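Local coordinates for protein pyridoxamine 5-phosphate-dependent dehydrase (Escherichia coli, PDB 3B8X) that removes the C3'-hydroxyl group from GDP-4-keto-6-deoxy-D-mannose by combined transamination and deoxygenation, a step in making the O-antigen sugar L-colitose, at residues Pro86-Ser91 with Ile335-Phe340; Ile109-Leu114 with Ala361-Lys366. The protein carries 1 engineered substitution. One frame throughout, in Å; residues are numbered along the deposited sequence.

Interaction 1: residues Pro86-Ser91 with Ile335-Phe340. With G4M ([(2R,3S,4R,5R)-5-(2-amino-6-oxo-1,6-dihydro-9H-purin-9-yl)-3,4-dihydroxytetrahydrofuran-2-yl]methyl (2R,3S,4S,5S,6R)-3,4-dihydroxy-5-[({3-hydroxy-2-methyl-5-[(phosphonooxy)methyl]pyridin-4-yl}methyl)amino]-6-methyltetrahydro-2H-pyran-2-yl dihydrogen diphosphate), chain O.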
# COMPACT_ATOMS: atom_id res chain seq x y z
N PRO B 86 -8.53 -17.22 -13.17
CA PRO B 86 -8.14 -17.44 -14.58
C PRO B 86 -6.62 -17.33 -14.69
O PRO B 86 -5.94 -16.80 -13.81
CB PRO B 86 -8.82 -16.28 -15.32
CG PRO B 86 -8.88 -15.19 -14.28
CD PRO B 86 -9.22 -15.93 -12.99
N ALA B 87 -6.09 -17.86 -15.78
CA ALA B 87 -4.67 -17.96 -16.07
C ALA B 87 -4.08 -16.64 -16.51
O ALA B 87 -2.87 -16.53 -16.61
CB ALA B 87 -4.43 -19.03 -17.16
N VAL B 88 -4.92 -15.70 -16.92
CA VAL B 88 -4.37 -14.46 -17.45
C VAL B 88 -5.04 -13.35 -16.73
O VAL B 88 -6.27 -13.31 -16.64
CB VAL B 88 -4.73 -14.23 -18.94
CG1 VAL B 88 -4.19 -12.81 -19.45
CG2 VAL B 88 -4.22 -15.41 -19.81
N SER B 89 -4.23 -12.43 -16.20
CA SER B 89 -4.82 -11.26 -15.55
C SER B 89 -3.68 -10.35 -15.16
O SER B 89 -2.73 -10.21 -15.90
CB SER B 89 -5.75 -11.62 -14.39
OG SER B 89 -5.01 -11.92 -13.22
N TRP B 90 -3.76 -9.76 -13.97
CA TRP B 90 -2.69 -8.88 -13.53
C TRP B 90 -1.97 -9.53 -12.35
O TRP B 90 -2.52 -10.35 -11.63
CB TRP B 90 -3.25 -7.48 -13.20
CG TRP B 90 -2.18 -6.46 -12.88
CD1 TRP B 90 -1.86 -5.97 -11.65
CD2 TRP B 90 -1.29 -5.83 -13.83
NE1 TRP B 90 -0.82 -5.05 -11.77
CE2 TRP B 90 -0.42 -5.00 -13.08
CE3 TRP B 90 -1.12 -5.92 -15.22
CZ2 TRP B 90 0.57 -4.23 -13.69
CZ3 TRP B 90 -0.10 -5.18 -15.83
CH2 TRP B 90 0.71 -4.32 -15.06
N SER B 91 -0.71 -9.17 -12.18
CA SER B 91 0.13 -9.80 -11.17
C SER B 91 -0.48 -9.71 -9.77
O SER B 91 -0.53 -10.69 -9.01
CB SER B 91 1.51 -9.11 -11.20
OG SER B 91 1.41 -7.75 -10.80
N ILE B 335 -0.83 -9.00 -23.63
CA ILE B 335 -2.13 -8.99 -22.95
C ILE B 335 -1.88 -9.25 -21.46
O ILE B 335 -1.87 -10.39 -21.01
CB ILE B 335 -3.13 -10.00 -23.58
CG1 ILE B 335 -3.36 -9.59 -25.04
CG2 ILE B 335 -4.54 -9.90 -22.93
CD1 ILE B 335 -4.37 -10.50 -25.70
N VAL B 336 -1.62 -8.17 -20.73
CA VAL B 336 -1.33 -8.22 -19.31
C VAL B 336 -0.31 -9.27 -18.86
O VAL B 336 0.76 -9.31 -19.46
CB VAL B 336 -2.59 -8.13 -18.42
CG1 VAL B 336 -3.11 -6.69 -18.53
CG2 VAL B 336 -3.70 -9.09 -18.93
N THR B 337 -0.64 -10.15 -17.90
CA THR B 337 0.35 -11.19 -17.47
C THR B 337 0.67 -12.23 -18.57
O THR B 337 1.65 -12.98 -18.48
CB THR B 337 -0.22 -12.06 -16.32
OG1 THR B 337 -1.50 -12.57 -16.71
CG2 THR B 337 -0.37 -11.25 -15.03
N GLY B 338 -0.20 -12.31 -19.59
CA GLY B 338 -0.08 -13.36 -20.60
C GLY B 338 -0.41 -14.61 -19.80
O GLY B 338 -1.20 -14.54 -18.84
N ASN B 339 0.22 -15.72 -20.13
CA ASN B 339 0.02 -16.94 -19.35
C ASN B 339 0.82 -16.84 -18.05
O ASN B 339 2.04 -17.04 -18.01
CB ASN B 339 0.51 -18.15 -20.10
CG ASN B 339 0.42 -19.41 -19.26
OD1 ASN B 339 -0.40 -19.50 -18.35
ND2 ASN B 339 1.24 -20.39 -19.57
N PHE B 340 0.12 -16.51 -16.98
CA PHE B 340 0.79 -16.35 -15.72
C PHE B 340 1.51 -17.64 -15.33
O PHE B 340 2.45 -17.60 -14.55
CB PHE B 340 -0.21 -15.93 -14.64
CG PHE B 340 0.43 -15.37 -13.40
CD1 PHE B 340 0.95 -14.09 -13.40
CD2 PHE B 340 0.49 -16.12 -12.23
CE1 PHE B 340 1.54 -13.55 -12.26
CE2 PHE B 340 1.07 -15.60 -11.07
CZ PHE B 340 1.62 -14.32 -11.10
OP3 G4M O . -2.47 -0.47 -11.25
PL G4M O . -3.39 -0.76 -9.99
OP1 G4M O . -2.54 -1.14 -8.66
OP2 G4M O . -4.27 0.55 -9.69
OP4 G4M O . -4.46 -1.92 -10.37
C5B G4M O . -3.79 -3.15 -10.36
C5L G4M O . -4.55 -4.08 -11.22
C6L G4M O . -5.32 -5.07 -10.62
N1L G4M O . -5.96 -5.94 -11.37
C2L G4M O . -5.92 -5.93 -12.68
C2A G4M O . -6.63 -7.00 -13.47
C3L G4M O . -5.21 -4.96 -13.38
O3L G4M O . -5.15 -5.04 -14.73
C4L G4M O . -4.52 -3.96 -12.61
C4A G4M O . -3.77 -2.95 -13.22
N4A G4M O . -3.61 -2.96 -14.51
C4G G4M O . -2.93 -1.87 -15.12
C5G G4M O . -2.16 -2.31 -16.35
C6G G4M O . -3.06 -3.13 -17.28
O5G G4M O . -1.90 -1.07 -16.98
C3G G4M O . -1.92 -1.22 -14.17
O3G G4M O . -2.48 0.01 -13.72
C2G G4M O . -0.60 -0.90 -14.94
O2G G4M O . 0.22 0.02 -14.23
C1G G4M O . -0.91 -0.31 -16.30
O1G G4M O . 0.26 -0.50 -17.08
P2 G4M O . 0.70 0.63 -18.10
O3P G4M O . -0.56 1.11 -18.99
O4P G4M O . 1.74 -0.05 -19.15
OPP G4M O . 1.30 1.77 -17.13
P G4M O . 2.10 2.93 -17.92
O1P G4M O . 3.29 2.52 -18.93
O2P G4M O . 2.70 3.72 -16.68
O5' G4M O . 1.06 3.98 -18.49
C5' G4M O . 0.68 3.65 -19.81
C4' G4M O . 0.86 4.90 -20.66
O4' G4M O . 0.38 6.06 -19.91
C3' G4M O . 2.36 5.15 -20.93
O3' G4M O . 2.44 5.77 -22.21
C2' G4M O . 2.78 6.10 -19.79
O2' G4M O . 3.85 6.93 -20.26
C1' G4M O . 1.51 6.94 -19.68
N9 G4M O . 1.40 7.57 -18.36
C8 G4M O . 1.23 6.91 -17.18
N7 G4M O . 1.12 7.82 -16.22
C4 G4M O . 1.38 8.92 -18.13
C5 G4M O . 1.20 9.09 -16.73
C6 G4M O . 1.13 10.43 -16.20
O6 G4M O . 0.97 10.67 -15.01
N3 G4M O . 1.50 9.99 -18.92
C2 G4M O . 1.45 11.21 -18.41
N1 G4M O . 1.26 11.45 -17.07
N2 G4M O . 1.59 12.28 -19.24
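This contact builds one wall of the cofactor pocket in a fold of the aspartate aminotransferase type. The loop after strand 82-86 runs beside a type II' beta turn, Ile-335 to Gly-338. Every touching residue is buried; packing is tight around Thr-337 and at Trp-90 and looser at the Phe-340 ring.

The middle is gripped by polar groups. Thr-337 N donates to Ser-89 O at 2.9 Å, though the place of that oxygen is less certain. Thr-337 OG1 sits between its own backbone N and carbonyl carbon (chi1 53°). Its single proton has two possible acceptors, Ser-89 O and Gly-338 O. Val-88 lies alongside, with CG1 anti to its backbone N. That methyl meets Val-336 CG2 at 3.8 Å, and CG2 of Val-88 lies against Gly-338 O.

At Phe-340, only CE1 of the ring comes near the other segment, 4.2 Å from Ser-91 CA, and Tyr-94 stacks on the ring. The backbone is nevertheless held there. Phe-340 N donates to Ala-87 O at 3.0 Å, in line with that carbonyl bond (175°).

At the ligand end, Trp-90 takes the N-cap position of helix 91-99. CG lies anti to its backbone N (chi1 -173°), and the indole lies nearly flat over the pyridine of the cofactor-sugar adduct G4M and runs on to the sugar. Trp-90 CB comes closest, 3.1 Å from G4M C2L. G4M N4A lies over the centre of one indole face, and Ser-91 OG lies above the opposite face, toward the rim. Ser-91 OG is hydrogen-bonded to His-217 O of the second subunit. Phe-242 and Phe-244 of that subunit meet the indole edge-to-face. Val-336 CG1 touches both partners: the indole edge at Trp-90 CE3, 3.9 Å away, and the sugar methyl G4M C6G at 3.8 Å.

Interaction 2: residues Ile109-Leu114 with Ala361-Lys366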
# COMPACT_ATOMS: atom_id res chain seq x y z
N ILE B 109 -8.29 -19.69 -19.97
CA ILE B 109 -9.19 -18.65 -20.41
C ILE B 109 -9.78 -19.11 -21.72
O ILE B 109 -9.33 -20.09 -22.35
CB ILE B 109 -8.40 -17.37 -20.70
CG1 ILE B 109 -7.24 -17.68 -21.64
CG2 ILE B 109 -7.88 -16.77 -19.40
CD1 ILE B 109 -7.04 -16.66 -22.81
N ASP B 110 -10.83 -18.39 -22.09
CA ASP B 110 -11.50 -18.58 -23.35
C ASP B 110 -10.73 -17.63 -24.28
O ASP B 110 -10.57 -16.48 -23.93
CB ASP B 110 -12.95 -18.16 -23.20
CG ASP B 110 -13.70 -18.25 -24.49
OD1 ASP B 110 -13.24 -17.61 -25.44
OD2 ASP B 110 -14.74 -18.93 -24.60
N ILE B 111 -10.18 -18.15 -25.38
CA ILE B 111 -9.34 -17.35 -26.29
C ILE B 111 -10.15 -16.28 -27.00
O ILE B 111 -9.58 -15.33 -27.56
CB ILE B 111 -8.63 -18.26 -27.34
CG1 ILE B 111 -7.37 -17.61 -27.89
CG2 ILE B 111 -9.63 -18.69 -28.39
CD1 ILE B 111 -6.27 -17.52 -26.86
N ASN B 112 -11.47 -16.43 -27.00
CA ASN B 112 -12.30 -15.42 -27.64
C ASN B 112 -12.64 -14.28 -26.70
O ASN B 112 -12.43 -13.11 -27.03
CB ASN B 112 -13.55 -16.07 -28.18
CG ASN B 112 -13.26 -16.80 -29.46
OD1 ASN B 112 -12.91 -16.17 -30.45
ND2 ASN B 112 -13.28 -18.12 -29.40
N THR B 113 -13.21 -14.62 -25.54
CA THR B 113 -13.56 -13.58 -24.57
C THR B 113 -12.39 -13.03 -23.75
O THR B 113 -12.50 -11.92 -23.20
CB THR B 113 -14.54 -14.06 -23.55
OG1 THR B 113 -13.92 -15.06 -22.75
CG2 THR B 113 -15.76 -14.59 -24.24
N LEU B 114 -11.32 -13.83 -23.67
CA LEU B 114 -10.10 -13.55 -22.88
C LEU B 114 -10.36 -13.78 -21.42
O LEU B 114 -9.43 -13.67 -20.63
CB LEU B 114 -9.54 -12.13 -23.07
CG LEU B 114 -9.25 -11.70 -24.52
CD1 LEU B 114 -8.50 -10.38 -24.48
CD2 LEU B 114 -8.49 -12.80 -25.29
N ALA B 361 -4.18 -20.05 -22.76
CA ALA B 361 -3.41 -19.00 -22.09
C ALA B 361 -2.01 -19.02 -22.71
O ALA B 361 -1.41 -17.97 -22.97
CB ALA B 361 -3.36 -19.25 -20.56
N GLU B 362 -1.50 -20.22 -23.00
CA GLU B 362 -0.20 -20.33 -23.64
C GLU B 362 -0.21 -19.75 -25.04
O GLU B 362 0.72 -19.04 -25.45
CB GLU B 362 0.24 -21.78 -23.74
CG GLU B 362 0.86 -22.29 -22.48
CD GLU B 362 0.86 -23.81 -22.37
OE1 GLU B 362 0.67 -24.53 -23.38
OE2 GLU B 362 1.08 -24.29 -21.25
N TYR B 363 -1.24 -20.08 -25.81
CA TYR B 363 -1.31 -19.58 -27.18
C TYR B 363 -1.40 -18.04 -27.17
O TYR B 363 -0.80 -17.36 -28.00
CB TYR B 363 -2.51 -20.19 -27.92
CG TYR B 363 -2.55 -19.77 -29.36
CD1 TYR B 363 -1.88 -20.50 -30.32
CD2 TYR B 363 -3.16 -18.58 -29.75
CE1 TYR B 363 -1.87 -20.12 -31.65
CE2 TYR B 363 -3.14 -18.17 -31.12
CZ TYR B 363 -2.54 -18.99 -32.06
OH TYR B 363 -2.45 -18.64 -33.40
N LEU B 364 -2.15 -17.51 -26.21
CA LEU B 364 -2.30 -16.06 -26.10
C LEU B 364 -0.94 -15.48 -25.73
O LEU B 364 -0.53 -14.42 -26.21
CB LEU B 364 -3.31 -15.74 -25.01
CG LEU B 364 -3.47 -14.28 -24.57
CD1 LEU B 364 -4.92 -14.08 -24.17
CD2 LEU B 364 -2.56 -14.00 -23.32
N ASP B 365 -0.23 -16.19 -24.86
CA ASP B 365 1.05 -15.70 -24.39
C ASP B 365 2.02 -15.48 -25.53
O ASP B 365 2.81 -14.54 -25.49
CB ASP B 365 1.63 -16.63 -23.34
CG ASP B 365 2.74 -15.98 -22.57
OD1 ASP B 365 2.44 -15.26 -21.59
OD2 ASP B 365 3.91 -16.17 -22.96
N LYS B 366 1.97 -16.31 -26.57
CA LYS B 366 2.90 -16.13 -27.69
C LYS B 366 2.33 -15.28 -28.81
O LYS B 366 3.06 -14.65 -29.54
CB LYS B 366 3.28 -17.48 -28.32
CG LYS B 366 4.10 -18.38 -27.41
CD LYS B 366 3.22 -19.30 -26.56
CE LYS B 366 3.76 -19.51 -25.13
NZ LYS B 366 3.01 -20.54 -24.33
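Leu-364 carries most of this apolar contact between residues 361-366 of helix 359-367 and the loop that follows strand 103-107. Its CB meets Ile-111 CD1 at 3.9 Å, and the two side chains lie antiparallel, side by side. CG stands anti to the backbone N (chi1 171°), which sends the branch out from the helix toward the loop. At the tip, CD1 presses against Ile-109 CD1 at 3.6 Å. CD1 also reaches Leu-114 CD2 at 4.0 Å. Both of these side chains come at Leu-364 roughly perpendicular to it.

Neighbouring side chains widen the patch. Ile-109 CG1 lies 4.3 Å from Ala-361 CB. Ile-111 CD1 also approaches the ring of Tyr-363 obliquely, and the Tyr-363 hydroxyl is hydrogen-bonded to Ile-310 O.

No hydrogen bond joins the two segments directly. The loop is shaped from within by Asp-110, whose OD1 accepts from Asn-112 N at 2.6 Å and from Thr-113 N at 3.0 Å. Just beyond the segments, Asp-108 OD1 accepts from Ala-361 N, and Asn-360 ND2 donates to Ile-109 O. Ile-309 of strand 305-310 packs on Ile-111, Leu-114 and Tyr-363. The whole is a small hydrophobic cluster beside an Asx turn, joining a loop of the large mixed-sheet part to helix 359-367 and strand 305-310 of the C-terminal part of the aspartate aminotransferase fold.

The centres of interactions 1 and 2 are about 9 Å apart, on the same side of the chain's centre. Their segments alternate along the chain: 86-91, 109-114, 335-340, 361-366. The first two follow strands 82-86 and 103-107, parallel neighbours in the large mixed sheet. The later two lie in the C-terminal part, in the loop after strand 332-333 and on helix 359-367. The contacts touch directly. Asn-339 N of interaction 1 probably hydrogen-bonds to Asp-365 OD1 of interaction 2, at 2.7 Å, and Asp-365 also pairs with Lys-342. The C-terminal part is thus joined to the large sheet at two adjacent places, of which interaction 1 reaches the ligand.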